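Local structure of SusD superfamily protein (Parabacteroides distasonis, 3OTN) at residues P38-N43 and S57-S62. The protein probably binds carbohydrate at the bacterial outer membrane, as a SusD-family protein thought to take part in nutrient uptake. Numbering follows the deposited sequence.
Sequences PGWGCN and SENSQS
W40 and N59 lead a largely buried packing contact between two loops, one the hairpin loop joining strands 36-37 and 42-43, the other the connection from strand 55-56 to helix 64-68. CG of W40 stands anti to the backbone N (chi1 -166°), and the benzene edge of the indole is presented to the asparagine: CE3 lies a very tight 2.9 Å from N59 OD1, which sits in the plane of the ring. Ring and amide planes stand nearly perpendicular (86°). The amide is also modelled too close to W40 O, so its exact placement is doubtful. An asparagine suits this place because its two ends do different work. OD1 also accepts from Q61 N at 3.3 Å, closing an Asx turn with the donor well above the amide plane, while ND2 bonds to S284. On the 57-62 side, S57 OG takes the N59 N-H at 2.9 Å in an ST turn, and N59 O accepts from both S62 N and S62 OG, so the small hydroxyl residues brace the loop that carries the asparagine. At the base of the tryptophan, Q61 packs its CB 3.8 Å from W40 CB, and its bent chain then leads away. C42 SG rests 3.3 Å from Q61 O and against S62 CA, a small side chain that can lie close to this backbone. Glycines shape the turn: G39 has backbone angles that a side chain would not tolerate, and G41 has a positive phi (62°) that most side chains tolerate poorly. An alanine in place of W40 would probably leave Y282 without its edge-to-face partner and open a gap beside N59. An ST turn at S57 followed by an Asx turn at N59, packed against the glycine-containing loop of a short beta-hairpin, thus joins loops within the SusD-like fold.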
ATOM      1  N   PRO A  38      10.828  15.009   4.689  1.00 25.03           N
ATOM      2  CA  PRO A  38      11.628  16.219   4.346  1.00 28.31           C
ATOM      3  C   PRO A  38      11.906  16.287   2.876  1.00 31.18           C
ATOM      4  O   PRO A  38      12.196  15.268   2.277  1.00 26.44           O
ATOM      5  CB  PRO A  38      12.926  15.998   5.106  1.00 29.58           C
ATOM      6  CG  PRO A  38      12.525  15.252   6.277  1.00 29.41           C
ATOM      7  CD  PRO A  38      11.402  14.303   5.833  1.00 26.04           C
ATOM      8  N   GLY A  39      11.815  17.482   2.301  1.00 36.93           N
ATOM      9  CA  GLY A  39      11.941  17.663   0.871  1.00 40.08           C
ATOM     10  C   GLY A  39      10.666  18.310   0.372  1.00 46.08           C
ATOM     11  O   GLY A  39       9.755  18.531   1.159  1.00 50.11           O
ATOM     12  N   TRP A  40      10.575  18.564  -0.928  1.00 47.42           N
ATOM     13  CA  TRP A  40       9.385  19.178  -1.477  1.00 49.08           C
ATOM     14  C   TRP A  40       8.600  18.117  -2.162  1.00 41.70           C
ATOM     15  O   TRP A  40       9.099  17.448  -3.073  1.00 41.97           O
ATOM     16  CB  TRP A  40       9.717  20.264  -2.496  1.00 53.87           C
ATOM     17  CG  TRP A  40       8.549  21.166  -2.862  1.00 59.55           C
ATOM     18  CD1 TRP A  40       7.742  21.929  -2.021  1.00 63.44           C
ATOM     19  CD2 TRP A  40       8.071  21.391  -4.179  1.00 60.96           C
ATOM     20  NE1 TRP A  40       6.795  22.604  -2.765  1.00 66.46           N
ATOM     21  CE2 TRP A  40       6.976  22.292  -4.091  1.00 66.75           C
ATOM     22  CE3 TRP A  40       8.455  20.914  -5.431  1.00 56.22           C
ATOM     23  CZ2 TRP A  40       6.274  22.718  -5.222  1.00 66.47           C
ATOM     24  CZ3 TRP A  40       7.769  21.320  -6.539  1.00 61.37           C
ATOM     25  CH2 TRP A  40       6.690  22.222  -6.438  1.00 65.78           C
ATOM     26  N   GLY A  41       7.356  17.963  -1.731  1.00 35.62           N
ATOM     27  CA  GLY A  41       6.517  16.931  -2.300  1.00 29.48           C
ATOM     28  C   GLY A  41       7.060  15.538  -2.058  1.00 22.36           C
ATOM     29  O   GLY A  41       6.866  14.683  -2.868  1.00 23.77           O
ATOM     30  N   CYS A  42       7.728  15.315  -0.927  1.00 21.99           N
ATOM     31  CA  CYS A  42       8.258  13.977  -0.565  1.00 20.33           C
ATOM     32  C   CYS A  42       7.287  13.319   0.419  1.00 17.35           C
ATOM     33  O   CYS A  42       6.804  13.943   1.356  1.00 17.09           O
ATOM     34  CB  CYS A  42       9.650  14.097   0.082  1.00 23.21           C
ATOM     35  SG  CYS A  42      10.911  14.676  -1.090  1.00 26.69           S
ATOM     36  N   ASN A  43       7.024  12.052   0.208  1.00 15.96           N
ATOM     37  CA  ASN A  43       6.038  11.308   0.999  1.00 16.32           C
ATOM     38  C   ASN A  43       6.467   9.882   0.953  1.00 16.46           C
ATOM     39  O   ASN A  43       6.991   9.449  -0.077  1.00 16.21           O
ATOM     40  CB  ASN A  43       4.646  11.506   0.389  1.00 14.27           C
ATOM     41  CG  ASN A  43       3.518  10.817   1.198  1.00 20.10           C
ATOM     42  OD1 ASN A  43       3.488   9.604   1.327  1.00 17.26           O
ATOM     43  ND2 ASN A  43       2.586  11.619   1.744  1.00 16.60           N
ATOM     44  N   SER A  57       8.708  11.937 -11.889  1.00 27.77           N
ATOM     45  CA  SER A  57       8.515  13.133 -11.088  1.00 29.13           C
ATOM     46  C   SER A  57       8.804  14.341 -11.953  1.00 32.01           C
ATOM     47  O   SER A  57       9.656  14.266 -12.831  1.00 33.93           O
ATOM     48  CB  SER A  57       9.476  13.107  -9.895  1.00 29.08           C
ATOM     49  OG  SER A  57       9.292  14.250  -9.069  1.00 26.80           O
ATOM     50  N   GLU A  58       8.044  15.416 -11.758  1.00 32.12           N
ATOM     51  CA  GLU A  58       8.408  16.755 -12.263  1.00 36.55           C
ATOM     52  C   GLU A  58       9.158  17.568 -11.158  1.00 42.59           C
ATOM     53  O   GLU A  58       9.548  18.705 -11.385  1.00 49.80           O
ATOM     54  CB  GLU A  58       7.154  17.549 -12.633  1.00 33.12           C
ATOM     55  CG  GLU A  58       6.360  16.995 -13.734  1.00 31.86           C
ATOM     56  CD  GLU A  58       5.040  17.730 -13.984  1.00 33.91           C
ATOM     57  OE1 GLU A  58       4.412  18.290 -13.055  1.00 30.05           O
ATOM     58  OE2 GLU A  58       4.615  17.731 -15.146  1.00 44.11           O
ATOM     59  N   ASN A  59       9.322  16.977  -9.973  1.00 46.60           N
ATOM     60  CA  ASN A  59       9.802  17.630  -8.755  1.00 46.32           C
ATOM     61  C   ASN A  59      11.220  17.101  -8.439  1.00 49.46           C
ATOM     62  O   ASN A  59      11.398  15.955  -8.019  1.00 52.39           O
ATOM     63  CB  ASN A  59       8.813  17.307  -7.632  1.00 43.62           C
ATOM     64  CG  ASN A  59       9.291  17.726  -6.202  1.00 50.15           C
ATOM     65  OD1 ASN A  59      10.139  18.621  -6.000  1.00 50.08           O
ATOM     66  ND2 ASN A  59       8.705  17.065  -5.196  1.00 50.53           N
ATOM     67  N   SER A  60      12.201  17.969  -8.629  1.00 49.80           N
ATOM     68  CA  SER A  60      13.642  17.688  -8.436  1.00 48.18           C
ATOM     69  C   SER A  60      14.076  17.290  -7.002  1.00 46.06           C
ATOM     70  O   SER A  60      15.102  16.615  -6.806  1.00 40.88           O
ATOM     71  CB  SER A  60      14.423  18.956  -8.846  1.00 47.73           C
ATOM     72  OG  SER A  60      14.096  20.055  -7.981  1.00 46.80           O
ATOM     73  N   GLN A  61      13.309  17.760  -6.022  1.00 43.83           N
ATOM     74  CA  GLN A  61      13.584  17.519  -4.607  1.00 47.53           C
ATOM     75  C   GLN A  61      13.099  16.158  -4.096  1.00 44.40           C
ATOM     76  O   GLN A  61      13.403  15.801  -2.963  1.00 44.89           O
ATOM     77  CB  GLN A  61      12.919  18.610  -3.759  1.00 48.51           C
ATOM     78  CG  GLN A  61      13.364  20.010  -4.143  1.00 51.41           C
ATOM     79  CD  GLN A  61      14.825  20.236  -3.815  1.00 55.03           C
ATOM     80  OE1 GLN A  61      15.194  20.340  -2.644  1.00 50.11           O
ATOM     81  NE2 GLN A  61      15.669  20.287  -4.848  1.00 49.04           N
ATOM     82  N   SER A  62      12.321  15.440  -4.910  1.00 44.17           N
ATOM     83  CA  SER A  62      11.737  14.133  -4.530  1.00 42.18           C
ATOM     84  C   SER A  62      12.731  12.984  -4.589  1.00 44.09           C
ATOM     85  O   SER A  62      12.389  11.861  -4.186  1.00 48.03           O
ATOM     86  CB  SER A  62      10.540  13.787  -5.406  1.00 37.50           C
ATOM     87  OG  SER A  62      10.863  13.822  -6.788  1.00 36.23           O
TER